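Local coordinates for glucose-6-phosphate isomerase (Chlamydia trachomatis D/UW-3/CX, PDB 6OTU), which catalyses the reversible isomerisation of glucose 6-phosphate to fructose 6-phosphate as a member of the phosphoglucose isomerase family, at residues G53-R62 and N453-Q462; T382-H393 and L426-L437. All blocks are in the same frame, centred on the assembly; numbering follows the deposited sequence.

Both contacts are buried. Helix 422-439 forms one side of interaction 2, and one face of the strand pair of interaction 1 packs against it. Interaction 1 is a strand pairing inside the larger, mixed sheet, joining residues some 400 positions apart; it is knitted by main-chain hydrogen bonds, with apolar side chains on both faces. Interaction 2 is nested inside the loop that interaction 1 closes. It sets the segment 382-393, which holds H386 of the active site, against the helix through side-chain amides, an imidazole and two bridging waters. The two are joined directly: S456 OG and S434 OG lie 3.0 Å apart, probably hydrogen-bonded, and V460 packs on F427. Each also touches the second subunit.

Interaction 1 of 2, residues G53-R62 and N453-Q462; sequences GFTYSYATER and NSPSSILVAQ. With ACT (acetate ion), chain B.
Strands 54-57 and 456-461 are antiparallel neighbours in the mixed sheet of the enzyme, their axes 4.6 Å apart. T55 with V460 and S57 with I458 form the hydrogen-bonded pairs; T55 N reaches V460 O at 2.9 Å. On the face of F54, Y56 and L459, the methyl CD1 of L459 lies 3.6 Å from F54 CB and also meets Y56 CD1. Helix 313-327 packs on Y56, and helix 466-487 on F54 and L459. The other face, with I458 and V460, packs on helix 422-439 and on L528 and L532 of the second subunit. Past the strand, a type I turn from Y58 to E61 brings T60 back: its OG1, set between backbone N and carbonyl carbon (chi1 50°), donates to S456 O at 2.7 Å from above the carbonyl plane and has S434 OG as a further partner, while S456 N bonds T60 O. Farther on, the R62 guanidinium stacks on the N453 amide, planes 15° apart. R62 NE bonds the main-chain O of I31, and N453 OD1 the main-chain N of L33. Strand 54-57 thus adds an antiparallel margin to the parallel strands 456-461, 401-406 and 332-337, the helix-flanked parallel sheet being typical of SIS domains.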
loop_
_atom_site.group_PDB
_atom_site.type_symbol
_atom_site.label_atom_id
_atom_site.label_comp_id
_atom_site.label_asym_id
_atom_site.label_seq_id
_atom_site.Cartn_x
_atom_site.Cartn_y
_atom_site.Cartn_z
ATOM N N GLY A 53 -9.844 6.705 25.371
ATOM C CA GLY A 53 -8.718 7.481 24.883
ATOM C C GLY A 53 -8.838 8.017 23.469
ATOM O O GLY A 53 -7.854 8.564 22.952
ATOM N N PHE A 54 -10.002 7.877 22.822
ATOM C CA PHE A 54 -10.191 8.332 21.451
ATOM C C PHE A 54 -11.392 9.258 21.356
ATOM O O PHE A 54 -12.322 9.183 22.154
ATOM C CB PHE A 54 -10.448 7.192 20.461
ATOM C CG PHE A 54 -9.394 6.146 20.429
ATOM C CD1 PHE A 54 -8.283 6.288 19.614
ATOM C CD2 PHE A 54 -9.534 4.993 21.174
ATOM C CE1 PHE A 54 -7.314 5.310 19.573
ATOM C CE2 PHE A 54 -8.570 4.005 21.138
ATOM C CZ PHE A 54 -7.456 4.162 20.333
ATOM N N THR A 55 -11.384 10.100 20.328
ATOM C CA THR A 55 -12.605 10.687 19.797
ATOM C C THR A 55 -12.801 10.186 18.373
ATOM O O THR A 55 -11.840 10.068 17.601
ATOM C CB THR A 55 -12.576 12.223 19.846
ATOM O OG1 THR A 55 -12.321 12.642 21.193
ATOM C CG2 THR A 55 -13.913 12.804 19.385
ATOM N N TYR A 56 -14.044 9.849 18.054
ATOM C CA TYR A 56 -14.445 9.357 16.742
ATOM C C TYR A 56 -15.553 10.262 16.224
ATOM O O TYR A 56 -16.623 10.345 16.837
ATOM C CB TYR A 56 -14.934 7.918 16.843
ATOM C CG TYR A 56 -15.198 7.196 15.545
ATOM C CD1 TYR A 56 -14.150 6.832 14.697
ATOM C CD2 TYR A 56 -16.496 6.843 15.175
ATOM C CE1 TYR A 56 -14.388 6.146 13.518
ATOM C CE2 TYR A 56 -16.744 6.147 13.988
ATOM C CZ TYR A 56 -15.679 5.797 13.169
ATOM O OH TYR A 56 -15.893 5.107 11.986
ATOM N N SER A 57 -15.289 10.956 15.117
ATOM C CA SER A 57 -16.247 11.857 14.481
ATOM C C SER A 57 -16.658 11.272 13.140
ATOM O O SER A 57 -15.804 10.851 12.359
ATOM C CB SER A 57 -15.668 13.261 14.277
ATOM O OG SER A 57 -16.690 14.214 13.989
ATOM N N TYR A 58 -17.964 11.245 12.881
ATOM C CA TYR A 58 -18.505 10.719 11.634
ATOM C C TYR A 58 -19.561 11.656 11.070
ATOM O O TYR A 58 -20.429 11.210 10.316
ATOM C CB TYR A 58 -19.108 9.314 11.814
ATOM C CG TYR A 58 -20.054 9.173 13.002
ATOM C CD1 TYR A 58 -19.559 9.121 14.305
ATOM C CD2 TYR A 58 -21.436 9.082 12.824
ATOM C CE1 TYR A 58 -20.405 8.987 15.400
ATOM C CE2 TYR A 58 -22.297 8.951 13.926
ATOM C CZ TYR A 58 -21.768 8.903 15.214
ATOM O OH TYR A 58 -22.593 8.764 16.320
ATOM N N ALA A 59 -19.518 12.941 11.443
ATOM C CA ALA A 59 -20.379 13.918 10.799
ATOM C C ALA A 59 -20.115 14.005 9.294
ATOM O O ALA A 59 -20.990 14.447 8.541
ATOM C CB ALA A 59 -20.196 15.283 11.471
ATOM N N THR A 60 -18.942 13.577 8.836
ATOM C CA THR A 60 -18.621 13.582 7.412
ATOM C C THR A 60 -18.920 12.244 6.724
ATOM O O THR A 60 -18.452 12.019 5.608
ATOM C CB THR A 60 -17.154 13.970 7.215
ATOM O OG1 THR A 60 -16.327 13.178 8.080
ATOM C CG2 THR A 60 -16.940 15.452 7.549
ATOM N N GLU A 61 -19.668 11.348 7.372
ATOM C CA GLU A 61 -20.278 10.194 6.713
ATOM C C GLU A 61 -21.694 10.559 6.289
ATOM O O GLU A 61 -22.346 11.399 6.911
ATOM C CB GLU A 61 -20.338 8.974 7.637
ATOM C CG GLU A 61 -19.005 8.501 8.196
ATOM C CD GLU A 61 -18.295 7.544 7.280
ATOM O OE1 GLU A 61 -18.832 7.242 6.188
ATOM O OE2 GLU A 61 -17.181 7.106 7.641
ATOM N N ARG A 62 -22.166 9.925 5.214
ATOM C CA ARG A 62 -23.497 10.207 4.664
ATOM C C ARG A 62 -24.560 9.436 5.451
ATOM O O ARG A 62 -25.230 8.529 4.950
ATOM C CB ARG A 62 -23.547 9.861 3.181
ATOM C CG ARG A 62 -22.581 10.665 2.328
ATOM C CD ARG A 62 -22.891 10.532 0.839
ATOM N NE ARG A 62 -24.052 11.314 0.434
ATOM C CZ ARG A 62 -24.514 11.365 -0.811
ATOM N NH1 ARG A 62 -23.910 10.659 -1.757
ATOM N NH2 ARG A 62 -25.576 12.109 -1.112
ATOM N N ASN A 453 -19.415 15.142 -1.208
ATOM C CA ASN A 453 -20.195 13.968 -0.807
ATOM C C ASN A 453 -19.353 12.700 -0.776
ATOM O O ASN A 453 -19.874 11.597 -0.922
ATOM C CB ASN A 453 -21.422 13.762 -1.702
ATOM C CG ASN A 453 -22.675 14.376 -1.105
ATOM O OD1 ASN A 453 -22.794 14.487 0.119
ATOM N ND2 ASN A 453 -23.601 14.794 -1.956
ATOM N N SER A 454 -18.048 12.841 -0.562
ATOM C CA SER A 454 -17.180 11.687 -0.411
ATOM C C SER A 454 -16.989 11.462 1.085
ATOM O O SER A 454 -16.440 12.345 1.772
ATOM C CB SER A 454 -15.842 11.917 -1.120
ATOM O OG SER A 454 -14.816 11.072 -0.655
ATOM N N PRO A 455 -17.457 10.344 1.640
ATOM C CA PRO A 455 -17.579 10.230 3.098
ATOM C C PRO A 455 -16.268 9.877 3.790
ATOM O O PRO A 455 -15.362 9.270 3.217
ATOM C CB PRO A 455 -18.603 9.100 3.273
ATOM C CG PRO A 455 -18.442 8.271 2.051
ATOM C CD PRO A 455 -18.082 9.205 0.935
ATOM N N SER A 456 -16.195 10.248 5.070
ATOM C CA SER A 456 -15.028 9.902 5.864
ATOM C C SER A 456 -15.375 9.945 7.343
ATOM O O SER A 456 -16.380 10.544 7.750
ATOM C CB SER A 456 -13.837 10.830 5.565
ATOM O OG SER A 456 -14.161 12.193 5.774
ATOM N N SER A 457 -14.526 9.289 8.140
ATOM C CA SER A 457 -14.548 9.391 9.590
ATOM C C SER A 457 -13.154 9.752 10.099
ATOM O O SER A 457 -12.149 9.648 9.385
ATOM C CB SER A 457 -15.038 8.091 10.256
ATOM O OG SER A 457 -14.084 7.048 10.140
ATOM N N ILE A 458 -13.113 10.170 11.360
ATOM C CA ILE A 458 -11.922 10.709 12.005
ATOM C C ILE A 458 -11.799 10.041 13.365
ATOM O O ILE A 458 -12.694 10.174 14.206
ATOM C CB ILE A 458 -11.988 12.240 12.183
ATOM C CG1 ILE A 458 -12.276 12.958 10.862
ATOM C CG2 ILE A 458 -10.703 12.751 12.808
ATOM C CD1 ILE A 458 -12.405 14.493 11.000
ATOM N N LEU A 459 -10.690 9.347 13.586
ATOM C CA LEU A 459 -10.373 8.753 14.872
ATOM C C LEU A 459 -9.091 9.390 15.393
ATOM O O LEU A 459 -8.074 9.389 14.687
ATOM C CB LEU A 459 -10.213 7.240 14.734
ATOM C CG LEU A 459 -9.959 6.489 16.034
ATOM C CD1 LEU A 459 -11.139 6.648 16.986
ATOM C CD2 LEU A 459 -9.673 5.023 15.731
ATOM N N VAL A 460 -9.132 9.941 16.617
ATOM C CA VAL A 460 -7.988 10.670 17.167
ATOM C C VAL A 460 -7.734 10.249 18.607
ATOM O O VAL A 460 -8.674 10.098 19.395
ATOM C CB VAL A 460 -8.187 12.207 17.114
ATOM C CG1 VAL A 460 -6.845 12.936 17.299
ATOM C CG2 VAL A 460 -8.839 12.626 15.834
ATOM N N ALA A 461 -6.456 10.104 18.959
ATOM C CA ALA A 461 -6.008 9.983 20.341
ATOM C C ALA A 461 -5.027 11.112 20.631
ATOM O O ALA A 461 -4.543 11.783 19.713
ATOM C CB ALA A 461 -5.360 8.616 20.609
ATOM N N GLN A 462 -4.742 11.331 21.923
ATOM C CA GLN A 462 -3.777 12.369 22.308
ATOM C C GLN A 462 -2.410 12.125 21.674
ATOM O O GLN A 462 -1.761 13.052 21.173
ATOM C CB GLN A 462 -3.616 12.424 23.826
ATOM C CG GLN A 462 -4.685 13.176 24.539
ATOM C CD GLN A 462 -4.783 14.608 24.087
ATOM O OE1 GLN A 462 -3.796 15.230 23.684
ATOM N NE2 GLN A 462 -5.987 15.148 24.153
HETATM C C ACT B . -9.211 13.073 22.716
HETATM O O ACT B . -10.100 13.725 22.116
HETATM O OXT ACT B . -8.054 12.791 22.300
HETATM C CH3 ACT B . -9.584 12.528 24.171
HETATM O O HOH W 1 -5.658 9.740 24.062
HETATM O O HOH W 2 -21.424 9.835 -2.321
#

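Interaction 2 of 2, residues T382-H393 and L426-L437; sequences TNCQHSFFQSLH and LFANLVAQSLAL. With G6Q (glucose-6-phosphate), chain E.
Q433 OE1 accepts a nearly straight hydrogen bond from H393 NE2, 2.8 Å long with 166° at the hydrogen. The carbonyl oxygen lies close to the imidazole plane, and the edge of the F389 ring also faces it, CD2 coming within 3.1 Å of Q433 OE1. A bend at chi2 (-94°) turns the Q433 amide toward both rings, and its NE2 is held through a water to Q385 O. L437 then covers one face of the H393 imidazole in a CH-pi contact, its CD2 3.8 Å from the ring centroid, while a second water joins H393 ND1 to A436 O. Here helix 422-439 packs against the 3-10 turn 383-386, which carries the active-site H386, and the short helix 389-394. L392 lies on V401, and F389 and L430 on F403, so both segments cover one region of the mixed sheet at strand 401-406. H386 ND1 lies 2.7 Å from O5 of glucose-6-phosphate in a hydrogen bond, and its NE2 bonds E217 of the second subunit; that subunit also binds the ligand through S210, S212 and T215 among others. The extended side chain of Q385 runs across to the helix, where its NE2 donates to N429 OD1 at 2.9 Å; its OE1 is taken by Y338.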
loop_
_atom_site.group_PDB
_atom_site.type_symbol
_atom_site.label_atom_id
_atom_site.label_comp_id
_atom_site.label_asym_id
_atom_site.label_seq_id
_atom_site.Cartn_x
_atom_site.Cartn_y
_atom_site.Cartn_z
ATOM N N THR A 382 0.629 13.778 5.649
ATOM C CA THR A 382 0.034 14.482 4.505
ATOM C C THR A 382 0.469 13.984 3.102
ATOM O O THR A 382 0.003 14.536 2.098
ATOM C CB THR A 382 0.382 15.997 4.528
ATOM O OG1 THR A 382 1.809 16.161 4.565
ATOM C CG2 THR A 382 -0.269 16.754 5.709
ATOM N N ASN A 383 1.375 12.998 3.011
ATOM C CA ASN A 383 1.856 12.579 1.683
ATOM C C ASN A 383 0.699 12.297 0.731
ATOM O O ASN A 383 0.733 12.710 -0.432
ATOM C CB ASN A 383 2.748 11.341 1.770
ATOM C CG ASN A 383 3.920 11.525 2.697
ATOM O OD1 ASN A 383 3.740 11.809 3.871
ATOM N ND2 ASN A 383 5.130 11.335 2.181
ATOM N N CYS A 384 -0.347 11.620 1.218
ATOM C CA CYS A 384 -1.478 11.234 0.372
ATOM C C CYS A 384 -2.132 12.437 -0.310
ATOM O O CYS A 384 -2.651 12.304 -1.427
ATOM C CB CYS A 384 -2.524 10.472 1.194
ATOM S SG CYS A 384 -3.225 11.461 2.561
ATOM N N GLN A 385 -2.127 13.608 0.335
ATOM C CA GLN A 385 -2.689 14.821 -0.274
ATOM C C GLN A 385 -1.988 15.217 -1.578
ATOM O O GLN A 385 -2.574 15.939 -2.396
ATOM C CB GLN A 385 -2.615 16.002 0.713
ATOM C CG GLN A 385 -3.126 15.671 2.109
ATOM C CD GLN A 385 -2.935 16.784 3.110
ATOM O OE1 GLN A 385 -3.463 16.728 4.227
ATOM N NE2 GLN A 385 -2.171 17.806 2.729
ATOM N N HIS A 386 -0.752 14.772 -1.792
ATOM C CA HIS A 386 0.004 15.145 -2.977
ATOM C C HIS A 386 -0.061 14.094 -4.068
ATOM O O HIS A 386 0.569 14.267 -5.122
ATOM C CB HIS A 386 1.470 15.415 -2.613
ATOM C CG HIS A 386 1.641 16.428 -1.525
ATOM N ND1 HIS A 386 2.031 17.727 -1.775
ATOM C CD2 HIS A 386 1.450 16.342 -0.186
ATOM C CE1 HIS A 386 2.085 18.396 -0.635
ATOM N NE2 HIS A 386 1.720 17.585 0.341
ATOM N N SER A 387 -0.807 13.016 -3.852
ATOM C CA SER A 387 -0.792 11.920 -4.813
ATOM C C SER A 387 -2.207 11.469 -5.146
ATOM O O SER A 387 -2.898 12.143 -5.922
ATOM C CB SER A 387 0.064 10.754 -4.293
ATOM O OG SER A 387 -0.556 10.080 -3.222
ATOM N N PHE A 388 -2.649 10.340 -4.576
ATOM C CA PHE A 388 -3.918 9.761 -5.009
ATOM C C PHE A 388 -5.127 10.490 -4.456
ATOM O O PHE A 388 -6.246 10.199 -4.889
ATOM C CB PHE A 388 -4.017 8.266 -4.652
ATOM C CG PHE A 388 -3.829 7.953 -3.200
ATOM C CD1 PHE A 388 -4.886 8.071 -2.302
ATOM C CD2 PHE A 388 -2.608 7.482 -2.731
ATOM C CE1 PHE A 388 -4.717 7.759 -0.960
ATOM C CE2 PHE A 388 -2.431 7.179 -1.384
ATOM C CZ PHE A 388 -3.493 7.319 -0.497
ATOM N N PHE A 389 -4.941 11.439 -3.537
ATOM C CA PHE A 389 -6.069 12.287 -3.171
ATOM C C PHE A 389 -6.624 13.055 -4.365
ATOM O O PHE A 389 -7.811 13.397 -4.358
ATOM C CB PHE A 389 -5.678 13.246 -2.052
ATOM C CG PHE A 389 -6.078 12.755 -0.691
ATOM C CD1 PHE A 389 -6.094 11.391 -0.423
ATOM C CD2 PHE A 389 -6.438 13.642 0.317
ATOM C CE1 PHE A 389 -6.467 10.924 0.825
ATOM C CE2 PHE A 389 -6.805 13.187 1.567
ATOM C CZ PHE A 389 -6.828 11.822 1.823
ATOM N N GLN A 390 -5.811 13.307 -5.401
ATOM C CA GLN A 390 -6.357 13.817 -6.657
ATOM C C GLN A 390 -7.611 13.050 -7.079
ATOM O O GLN A 390 -8.620 13.658 -7.457
ATOM C CB GLN A 390 -5.309 13.732 -7.768
ATOM C CG GLN A 390 -5.889 13.996 -9.159
ATOM C CD GLN A 390 -6.521 15.379 -9.271
ATOM O OE1 GLN A 390 -5.943 16.368 -8.825
ATOM N NE2 GLN A 390 -7.706 15.452 -9.860
ATOM N N SER A 391 -7.570 11.709 -7.007
ATOM C CA SER A 391 -8.711 10.904 -7.451
ATOM C C SER A 391 -9.871 10.928 -6.451
ATOM O O SER A 391 -11.040 10.865 -6.855
ATOM C CB SER A 391 -8.268 9.458 -7.714
ATOM O OG SER A 391 -9.304 8.749 -8.353
ATOM N N LEU A 392 -9.583 11.014 -5.155
ATOM C CA LEU A 392 -10.668 11.147 -4.188
ATOM C C LEU A 392 -11.448 12.438 -4.420
ATOM O O LEU A 392 -12.681 12.438 -4.373
ATOM C CB LEU A 392 -10.114 11.081 -2.762
ATOM C CG LEU A 392 -9.937 9.688 -2.113
ATOM C CD1 LEU A 392 -9.078 8.760 -2.902
ATOM C CD2 LEU A 392 -9.364 9.805 -0.713
ATOM N N HIS A 393 -10.743 13.542 -4.729
ATOM C CA HIS A 393 -11.382 14.847 -4.907
ATOM C C HIS A 393 -12.056 15.001 -6.273
ATOM O O HIS A 393 -13.052 15.725 -6.377
ATOM C CB HIS A 393 -10.359 15.988 -4.720
ATOM C CG HIS A 393 -10.028 16.282 -3.286
ATOM N ND1 HIS A 393 -10.967 16.723 -2.377
ATOM C CD2 HIS A 393 -8.863 16.186 -2.603
ATOM C CE1 HIS A 393 -10.398 16.872 -1.194
ATOM N NE2 HIS A 393 -9.123 16.544 -1.302
ATOM N N LEU A 426 -0.112 19.214 10.904
ATOM C CA LEU A 426 -0.472 17.847 10.542
ATOM C C LEU A 426 -1.944 17.547 10.826
ATOM O O LEU A 426 -2.674 17.064 9.949
ATOM C CB LEU A 426 0.428 16.872 11.294
ATOM C CG LEU A 426 0.178 15.400 11.013
ATOM C CD1 LEU A 426 0.570 15.094 9.578
ATOM C CD2 LEU A 426 0.949 14.530 12.015
ATOM N N PHE A 427 -2.405 17.820 12.050
ATOM C CA PHE A 427 -3.796 17.529 12.380
ATOM C C PHE A 427 -4.760 18.389 11.567
ATOM O O PHE A 427 -5.784 17.890 11.075
ATOM C CB PHE A 427 -4.046 17.733 13.873
ATOM C CG PHE A 427 -5.359 17.186 14.323
ATOM C CD1 PHE A 427 -5.637 15.834 14.185
ATOM C CD2 PHE A 427 -6.325 18.012 14.860
ATOM C CE1 PHE A 427 -6.851 15.316 14.584
ATOM C CE2 PHE A 427 -7.536 17.497 15.258
ATOM C CZ PHE A 427 -7.796 16.143 15.115
ATOM N N ALA A 428 -4.442 19.680 11.420
ATOM C CA ALA A 428 -5.318 20.611 10.713
ATOM C C ALA A 428 -5.516 20.196 9.264
ATOM O O ALA A 428 -6.617 20.325 8.718
ATOM C CB ALA A 428 -4.734 22.025 10.779
ATOM N N ASN A 429 -4.450 19.721 8.622
ATOM C CA ASN A 429 -4.556 19.203 7.259
ATOM C C ASN A 429 -5.561 18.055 7.178
ATOM O O ASN A 429 -6.377 18.005 6.252
ATOM C CB ASN A 429 -3.184 18.738 6.769
ATOM C CG ASN A 429 -2.439 19.803 5.967
ATOM O OD1 ASN A 429 -2.518 19.847 4.734
ATOM N ND2 ASN A 429 -1.674 20.634 6.662
ATOM N N LEU A 430 -5.506 17.114 8.132
ATOM C CA LEU A 430 -6.474 16.017 8.159
ATOM C C LEU A 430 -7.901 16.554 8.228
ATOM O O LEU A 430 -8.764 16.177 7.424
ATOM C CB LEU A 430 -6.172 15.083 9.343
ATOM C CG LEU A 430 -6.942 13.780 9.620
ATOM C CD1 LEU A 430 -6.248 12.956 10.721
ATOM C CD2 LEU A 430 -8.438 13.971 9.977
ATOM N N VAL A 431 -8.166 17.441 9.191
ATOM C CA VAL A 431 -9.500 18.022 9.350
ATOM C C VAL A 431 -9.938 18.723 8.066
ATOM O O VAL A 431 -11.060 18.532 7.582
ATOM C CB VAL A 431 -9.519 18.989 10.550
ATOM C CG1 VAL A 431 -10.784 19.818 10.545
ATOM C CG2 VAL A 431 -9.347 18.217 11.887
ATOM N N ALA A 432 -9.058 19.549 7.494
ATOM C CA ALA A 432 -9.442 20.314 6.312
ATOM C C ALA A 432 -9.825 19.400 5.155
ATOM O O ALA A 432 -10.737 19.722 4.383
ATOM C CB ALA A 432 -8.320 21.257 5.888
ATOM N N GLN A 433 -9.155 18.245 5.032
ATOM C CA GLN A 433 -9.377 17.358 3.890
ATOM C C GLN A 433 -10.678 16.578 4.029
ATOM O O GLN A 433 -11.422 16.419 3.053
ATOM C CB GLN A 433 -8.188 16.405 3.727
ATOM C CG GLN A 433 -6.935 17.101 3.235
ATOM C CD GLN A 433 -6.784 17.043 1.712
ATOM O OE1 GLN A 433 -7.589 16.410 1.017
ATOM N NE2 GLN A 433 -5.750 17.715 1.187
ATOM N N SER A 434 -10.960 16.087 5.233
ATOM C CA SER A 434 -12.240 15.440 5.509
ATOM C C SER A 434 -13.413 16.384 5.208
ATOM O O SER A 434 -14.333 16.035 4.458
ATOM C CB SER A 434 -12.251 14.966 6.967
ATOM O OG SER A 434 -13.544 14.655 7.424
ATOM N N LEU A 435 -13.380 17.600 5.761
ATOM C CA LEU A 435 -14.399 18.599 5.431
ATOM C C LEU A 435 -14.473 18.862 3.930
ATOM O O LEU A 435 -15.566 18.925 3.356
ATOM C CB LEU A 435 -14.117 19.894 6.182
ATOM C CG LEU A 435 -14.457 19.797 7.667
ATOM C CD1 LEU A 435 -14.096 21.080 8.363
ATOM C CD2 LEU A 435 -15.929 19.507 7.862
ATOM N N ALA A 436 -13.318 19.017 3.277
ATOM C CA ALA A 436 -13.311 19.292 1.844
ATOM C C ALA A 436 -13.906 18.130 1.060
ATOM O O ALA A 436 -14.705 18.342 0.140
ATOM C CB ALA A 436 -11.886 19.597 1.383
ATOM N N LEU A 437 -13.550 16.891 1.430
ATOM C CA LEU A 437 -14.092 15.721 0.740
ATOM C C LEU A 437 -15.603 15.639 0.906
ATOM O O LEU A 437 -16.318 15.275 -0.034
ATOM C CB LEU A 437 -13.422 14.434 1.251
ATOM C CG LEU A 437 -12.015 14.105 0.724
ATOM C CD1 LEU A 437 -11.310 13.034 1.572
ATOM C CD2 LEU A 437 -12.047 13.696 -0.752
HETATM C C1 G6Q E . 3.233 15.660 -8.759
HETATM C C2 G6Q E . 2.312 16.450 -7.824
HETATM C C3 G6Q E . 2.781 16.473 -6.373
HETATM C C4 G6Q E . 4.040 17.316 -6.138
HETATM C C5 G6Q E . 4.256 17.591 -4.649
HETATM C C6 G6Q E . 5.580 18.260 -4.371
HETATM O O1 G6Q E . 3.042 15.694 -9.929
HETATM O O2 G6Q E . 2.144 17.784 -8.287
HETATM O O3 G6Q E . 3.018 15.139 -5.919
HETATM O O4 G6Q E . 5.186 16.643 -6.653
HETATM O O5 G6Q E . 3.173 18.391 -4.163
HETATM O O6 G6Q E . 5.634 19.483 -5.156
HETATM P P G6Q E . 7.017 20.317 -5.239
HETATM O O1P G6Q E . 8.030 19.412 -5.918
HETATM O O2P G6Q E . 6.663 21.538 -6.080
HETATM O O3P G6Q E . 7.405 20.670 -3.818
HETATM O O HOH W 3 -5.272 17.154 -1.813
HETATM O O HOH W 4 -13.688 17.400 -2.442
#